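Local coordinates for protein yersinopine synthase (Yersinia pestis, PDB 6C4M) that catalyses the NADPH-dependent reductive condensation of pyruvate with an amino-acid-derived intermediate, the last step in making the metallophore yersinopine, at residues Gly50-Pro55 against Asp96-Ala101; Leu23-Leu28 against Trp105-Leu110. All coordinates share one frame; numbering follows the deposited sequence.

From the N terminus, the chain enters the sheet on strand 25-28, turns through the glycine-rich loop into helix 32-44 and returns on strand 49-52, whose end carries Asn53, Arg54 and Pro55 to the NADP. Interaction 1 closes a loop there, when the chain comes back 41 residues later at Asp96-Ala101, just past strand 93-95. Running on into strand 107-110, it then pairs with strand 25-28, and this interaction 2 closes the wider loop in which interaction 1 is nested. Strands 49-52 and 25-28 are neighbours: Gly50 N lies 2.7 Å from Thr25 O, a probable hydrogen bond. Together the contacts tie the cofactor-binding loop to the middle of the Rossmann-type sheet.

Interaction 1: Gly50-Pro55 against Asp96-Ala101; sequences GLYNRP and DQLAQA. With NAP (NADP nicotinamide-adenine-dinucleotide phosphate), chain B.
Tyr52 reaches out to Leu98 and the backbone at Asp96 from the end of strand 49-52. Its CG stands anti to the backbone N (chi1 160°), and from CB outward the ring meets one neighbour after another. CG and CD2 have Leu98 CD2 nearest, and CD1 adds Asp96 CA. Tyr52 CE1 approaches Asp96 C at 3.6 Å, with Gln97 N in the ring plane at that edge. CZ touches Leu98 CG, and Tyr52 OH, at the tip, has Leu98 CD1 at 3.9 Å. Leu98 CD2 sits over the centre of the Tyr52 face, 3.7 Å from the ring centroid, in a CH-pi contact. Arg54 N lies above the opposite face, toward its rim. Beyond the ring, Asp96 CA makes a CH contact with Asn53 O at 3.2 Å, and Pro55 CD packs on Asp96 O, a buried carbonyl with no hydrogen-bonding partner. On the cofactor side, Asn53 OD1 accepts from the ribose O3B at 2.6 Å and ND2 donates to phosphate O3X. Arg54 NE and NH2 hold O2B and O1X, its guanidinium lying over the adenine at N3A, a grip that suits NADP's 2'-phosphate. Lys63, on helix 57-68, forms a salt bridge with Asp96 OD2, while strands 25-28 and 93-95 flank strand 49-52.

Interaction 2: Leu23-Leu28 against Trp105-Leu110; sequences LPTLIL and WQRLIL
Thr25 turns OG1 anti to its carbonyl carbon (chi1 -56°), and Arg107 sets CG anti to its backbone N, then bends at chi3 (-65°), which sets NE. Arg107 NH1 donates to Thr25 OG1 at 3.0 Å, a bent bond (136° at the hydrogen) with OG1 tilted from the guanidinium plane. The backbones beneath are neighbouring parallel strands of the Rossmann-type sheet, in register from Thr25 with Arg107 to Leu28 with Leu110. Leu26 binds both ways, N to Arg107 O and O from Ile109 N, and Leu28 N continues the pairing to Ile109 O at 2.8 Å. Just before the strands begin, Pro24 O takes two donors, Gln106 N and Arg107 N. Thr25, Ile27, Arg107 and Ile109 share one face, where Ile27 and Ile109 pack on helix 32-44. Leu26, Leu28, Leu108 and Leu110 take the other; Leu28 and Leu110 there meet helix 117-121. Leu26 and Leu108 lie side by side, Leu26 CB 3.6 Å from Leu108 CD2. The Trp105 indole receives Leu26 CB over one face, off towards the rim, and Pro24 C and Thr25 N at its edge. Glu226 forms a salt bridge with Arg107 NH2. Leu23 CD1 rests over that guanidinium, and Thr25 OG1 bonds Leu23 O from above the carbonyl plane at 2.8 Å.

Interaction 1: Gly50-Pro55 against Asp96-Ala101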
# COMPACT_ATOMS: atom_id res chain seq x y z
N GLY A 50 33.16 23.76 22.38
CA GLY A 50 34.15 22.86 21.81
C GLY A 50 33.52 21.82 20.91
O GLY A 50 32.32 21.55 21.01
N LEU A 51 34.32 21.23 20.02
CA LEU A 51 33.82 20.28 19.03
C LEU A 51 34.88 19.21 18.84
O LEU A 51 36.06 19.54 18.70
CB LEU A 51 33.52 20.98 17.70
CG LEU A 51 32.80 20.18 16.63
CD1 LEU A 51 31.46 19.70 17.14
CD2 LEU A 51 32.61 21.04 15.38
N TYR A 52 34.46 17.94 18.83
CA TYR A 52 35.34 16.82 18.53
C TYR A 52 34.82 16.10 17.30
O TYR A 52 33.60 15.95 17.12
CB TYR A 52 35.40 15.82 19.69
CG TYR A 52 35.89 14.44 19.25
CD1 TYR A 52 37.25 14.15 19.11
CD2 TYR A 52 34.98 13.43 18.96
CE1 TYR A 52 37.69 12.90 18.69
CE2 TYR A 52 35.39 12.19 18.53
CZ TYR A 52 36.75 11.92 18.42
OH TYR A 52 37.16 10.70 17.99
N ASN A 53 35.74 15.66 16.45
CA ASN A 53 35.43 14.69 15.41
C ASN A 53 36.64 13.81 15.16
O ASN A 53 37.78 14.31 15.12
CB ASN A 53 35.02 15.35 14.09
CG ASN A 53 34.21 14.42 13.19
OD1 ASN A 53 32.99 14.54 13.11
ND2 ASN A 53 34.90 13.51 12.50
N ARG A 54 36.40 12.52 15.01
CA ARG A 54 37.47 11.59 14.72
C ARG A 54 38.18 12.00 13.44
O ARG A 54 37.58 12.64 12.56
CB ARG A 54 36.91 10.17 14.56
CG ARG A 54 35.97 10.08 13.37
CD ARG A 54 35.49 8.64 13.09
NE ARG A 54 34.41 8.64 12.10
CZ ARG A 54 34.04 7.56 11.41
NH1 ARG A 54 34.66 6.40 11.60
NH2 ARG A 54 33.05 7.64 10.52
N PRO A 55 39.46 11.59 13.27
CA PRO A 55 40.26 11.97 12.09
C PRO A 55 39.93 11.17 10.83
O PRO A 55 40.82 10.69 10.13
CB PRO A 55 41.70 11.75 12.57
CG PRO A 55 41.61 10.72 13.64
CD PRO A 55 40.27 10.92 14.30
N ASP A 96 40.55 16.43 17.58
CA ASP A 96 40.31 15.18 16.89
C ASP A 96 40.91 14.00 17.63
O ASP A 96 41.02 12.92 17.07
CB ASP A 96 40.86 15.24 15.46
CG ASP A 96 42.37 15.26 15.40
OD1 ASP A 96 42.98 15.38 16.47
OD2 ASP A 96 42.91 15.17 14.28
N GLN A 97 41.27 14.18 18.89
CA GLN A 97 41.71 13.09 19.75
C GLN A 97 41.01 13.27 21.08
O GLN A 97 41.07 14.36 21.67
CB GLN A 97 43.25 13.09 19.96
CG GLN A 97 44.07 12.57 18.78
CD GLN A 97 43.62 11.20 18.27
OE1 GLN A 97 43.39 10.26 19.05
NE2 GLN A 97 43.49 11.08 16.96
N LEU A 98 40.32 12.23 21.54
CA LEU A 98 39.57 12.32 22.77
C LEU A 98 40.47 12.47 23.98
O LEU A 98 40.04 13.02 25.02
CB LEU A 98 38.69 11.09 22.89
CG LEU A 98 37.55 11.07 21.86
CD1 LEU A 98 36.99 9.66 21.71
CD2 LEU A 98 36.46 12.01 22.31
N ALA A 99 41.72 12.01 23.88
CA ALA A 99 42.67 12.32 24.94
C ALA A 99 42.87 13.81 25.11
O ALA A 99 43.37 14.23 26.15
CB ALA A 99 44.01 11.64 24.66
N GLN A 100 42.48 14.62 24.13
CA GLN A 100 42.51 16.07 24.29
C GLN A 100 41.19 16.64 24.85
O GLN A 100 41.05 17.87 24.91
CB GLN A 100 42.84 16.76 22.96
CG GLN A 100 44.27 16.53 22.44
CD GLN A 100 44.42 16.95 20.97
OE1 GLN A 100 43.52 16.74 20.15
NE2 GLN A 100 45.55 17.56 20.65
N ALA A 101 40.24 15.79 25.23
CA ALA A 101 38.96 16.26 25.81
C ALA A 101 39.19 16.53 27.29
O ALA A 101 38.86 15.73 28.17
CB ALA A 101 37.85 15.23 25.57
PA NAP B . 26.38 10.90 12.18
O1A NAP B . 25.50 10.12 13.07
O2A NAP B . 26.41 10.32 10.74
O5B NAP B . 27.88 10.90 12.84
C5B NAP B . 28.04 11.76 13.98
C4B NAP B . 29.51 11.68 14.43
O4B NAP B . 29.78 10.18 14.77
C3B NAP B . 30.32 12.00 13.49
O3B NAP B . 31.49 12.69 14.03
C2B NAP B . 30.83 10.58 12.84
O2B NAP B . 32.16 10.75 12.24
C1B NAP B . 30.90 9.75 13.82
N9A NAP B . 30.47 8.45 13.32
C8A NAP B . 29.44 8.01 12.57
N7A NAP B . 29.63 6.69 12.44
C5A NAP B . 30.78 6.35 13.11
C6A NAP B . 31.36 5.11 13.24
N6A NAP B . 31.04 3.77 12.77
N1A NAP B . 32.50 4.99 13.94
C2A NAP B . 33.07 6.09 14.53
N3A NAP B . 32.50 7.32 14.39
C4A NAP B . 31.33 7.44 13.67
O3 NAP B . 25.79 12.45 12.12
PN NAP B . 24.42 13.08 12.70
O1N NAP B . 24.79 14.44 13.10
O2N NAP B . 23.42 13.05 11.51
O5D NAP B . 23.71 12.23 13.94
C5D NAP B . 23.93 12.61 15.33
C4D NAP B . 23.10 11.63 16.18
O4D NAP B . 21.55 11.82 15.86
C3D NAP B . 23.35 10.36 15.95
O3D NAP B . 23.03 9.64 17.24
C2D NAP B . 22.32 9.88 14.92
O2D NAP B . 22.05 8.58 15.17
C1D NAP B . 21.09 10.72 15.32
N1N NAP B . 20.20 11.09 14.19
C2N NAP B . 20.40 12.21 13.45
C3N NAP B . 19.50 12.51 12.41
C7N NAP B . 19.69 13.77 11.54
O7N NAP B . 18.79 14.31 11.02
N7N NAP B . 21.04 14.26 11.38
C4N NAP B . 18.43 11.70 12.15
C5N NAP B . 18.24 10.59 12.88
C6N NAP B . 19.13 10.28 13.92
P2B NAP B . 32.31 11.32 10.65
O1X NAP B . 32.07 10.14 9.73
O2X NAP B . 31.28 12.37 10.38
O3X NAP B . 33.72 11.83 10.44

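Interaction 2: Leu23-Leu28 against Trp105-Leu110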
# COMPACT_ATOMS: atom_id res chain seq x y z
N LEU A 23 27.40 27.49 30.38
CA LEU A 23 28.43 26.47 30.70
C LEU A 23 29.28 26.13 29.48
O LEU A 23 28.74 25.84 28.41
CB LEU A 23 27.80 25.18 31.21
CG LEU A 23 26.92 25.20 32.45
CD1 LEU A 23 26.56 23.75 32.85
CD2 LEU A 23 27.59 25.88 33.55
N PRO A 24 30.62 26.11 29.60
CA PRO A 24 31.44 25.64 28.48
C PRO A 24 31.04 24.22 28.11
O PRO A 24 30.94 23.33 28.96
CB PRO A 24 32.87 25.70 29.02
CG PRO A 24 32.72 25.90 30.52
CD PRO A 24 31.44 26.59 30.72
N THR A 25 30.76 24.02 26.83
CA THR A 25 30.15 22.80 26.33
C THR A 25 31.02 22.21 25.24
O THR A 25 31.39 22.91 24.30
CB THR A 25 28.75 23.05 25.81
OG1 THR A 25 27.98 23.66 26.84
CG2 THR A 25 28.11 21.72 25.43
N LEU A 26 31.34 20.93 25.39
CA LEU A 26 32.14 20.19 24.41
C LEU A 26 31.22 19.19 23.71
O LEU A 26 30.68 18.27 24.34
CB LEU A 26 33.33 19.49 25.08
CG LEU A 26 34.09 18.51 24.16
CD1 LEU A 26 34.48 19.18 22.84
CD2 LEU A 26 35.33 17.91 24.84
N ILE A 27 31.02 19.38 22.41
CA ILE A 27 30.19 18.49 21.60
C ILE A 27 31.08 17.40 21.00
O ILE A 27 31.96 17.69 20.18
CB ILE A 27 29.45 19.26 20.49
CG1 ILE A 27 28.56 20.36 21.10
CG2 ILE A 27 28.60 18.29 19.61
CD1 ILE A 27 27.88 21.22 20.10
N LEU A 28 30.81 16.13 21.34
CA LEU A 28 31.61 15.00 20.84
C LEU A 28 30.92 14.40 19.62
O LEU A 28 29.90 13.71 19.74
CB LEU A 28 31.82 13.93 21.90
CG LEU A 28 32.53 14.42 23.16
CD1 LEU A 28 32.62 13.28 24.15
CD2 LEU A 28 33.96 14.99 22.89
N TRP A 105 35.59 22.21 30.65
CA TRP A 105 34.29 21.84 30.12
C TRP A 105 33.38 21.34 31.23
O TRP A 105 33.74 20.44 31.99
CB TRP A 105 34.42 20.76 29.03
CG TRP A 105 35.39 21.14 27.97
CD1 TRP A 105 36.65 20.62 27.77
CD2 TRP A 105 35.22 22.15 26.97
NE1 TRP A 105 37.25 21.24 26.70
CE2 TRP A 105 36.40 22.18 26.19
CE3 TRP A 105 34.17 23.02 26.64
CZ2 TRP A 105 36.57 23.05 25.12
CZ3 TRP A 105 34.34 23.87 25.57
CH2 TRP A 105 35.53 23.89 24.83
N GLN A 106 32.16 21.88 31.29
CA GLN A 106 31.18 21.44 32.28
C GLN A 106 30.06 20.59 31.70
O GLN A 106 29.33 19.95 32.46
CB GLN A 106 30.61 22.64 33.01
CG GLN A 106 31.75 23.41 33.70
CD GLN A 106 31.26 24.42 34.70
OE1 GLN A 106 30.17 24.31 35.22
NE2 GLN A 106 32.12 25.39 35.01
N ARG A 107 29.92 20.54 30.38
CA ARG A 107 28.89 19.74 29.74
C ARG A 107 29.51 19.07 28.53
O ARG A 107 30.17 19.73 27.71
CB ARG A 107 27.69 20.62 29.36
CG ARG A 107 26.61 19.93 28.60
CD ARG A 107 25.60 20.93 28.07
NE ARG A 107 24.86 21.62 29.11
CZ ARG A 107 24.79 22.95 29.23
NH1 ARG A 107 25.44 23.74 28.39
NH2 ARG A 107 24.05 23.49 30.18
N LEU A 108 29.38 17.75 28.47
CA LEU A 108 29.66 16.98 27.27
C LEU A 108 28.34 16.53 26.64
O LEU A 108 27.43 16.07 27.33
CB LEU A 108 30.50 15.74 27.56
CG LEU A 108 31.82 15.94 28.30
CD1 LEU A 108 32.52 14.59 28.38
CD2 LEU A 108 32.67 16.99 27.60
N ILE A 109 28.25 16.69 25.33
CA ILE A 109 27.09 16.20 24.58
C ILE A 109 27.60 15.14 23.60
O ILE A 109 28.47 15.41 22.77
CB ILE A 109 26.34 17.32 23.85
CG1 ILE A 109 25.93 18.42 24.86
CG2 ILE A 109 25.11 16.72 23.13
CD1 ILE A 109 25.21 19.63 24.29
N LEU A 110 27.08 13.91 23.73
CA LEU A 110 27.46 12.82 22.82
C LEU A 110 26.56 12.90 21.61
O LEU A 110 25.38 12.58 21.68
CB LEU A 110 27.37 11.46 23.50
CG LEU A 110 28.59 11.16 24.36
CD1 LEU A 110 28.40 9.92 25.20
CD2 LEU A 110 29.77 10.94 23.47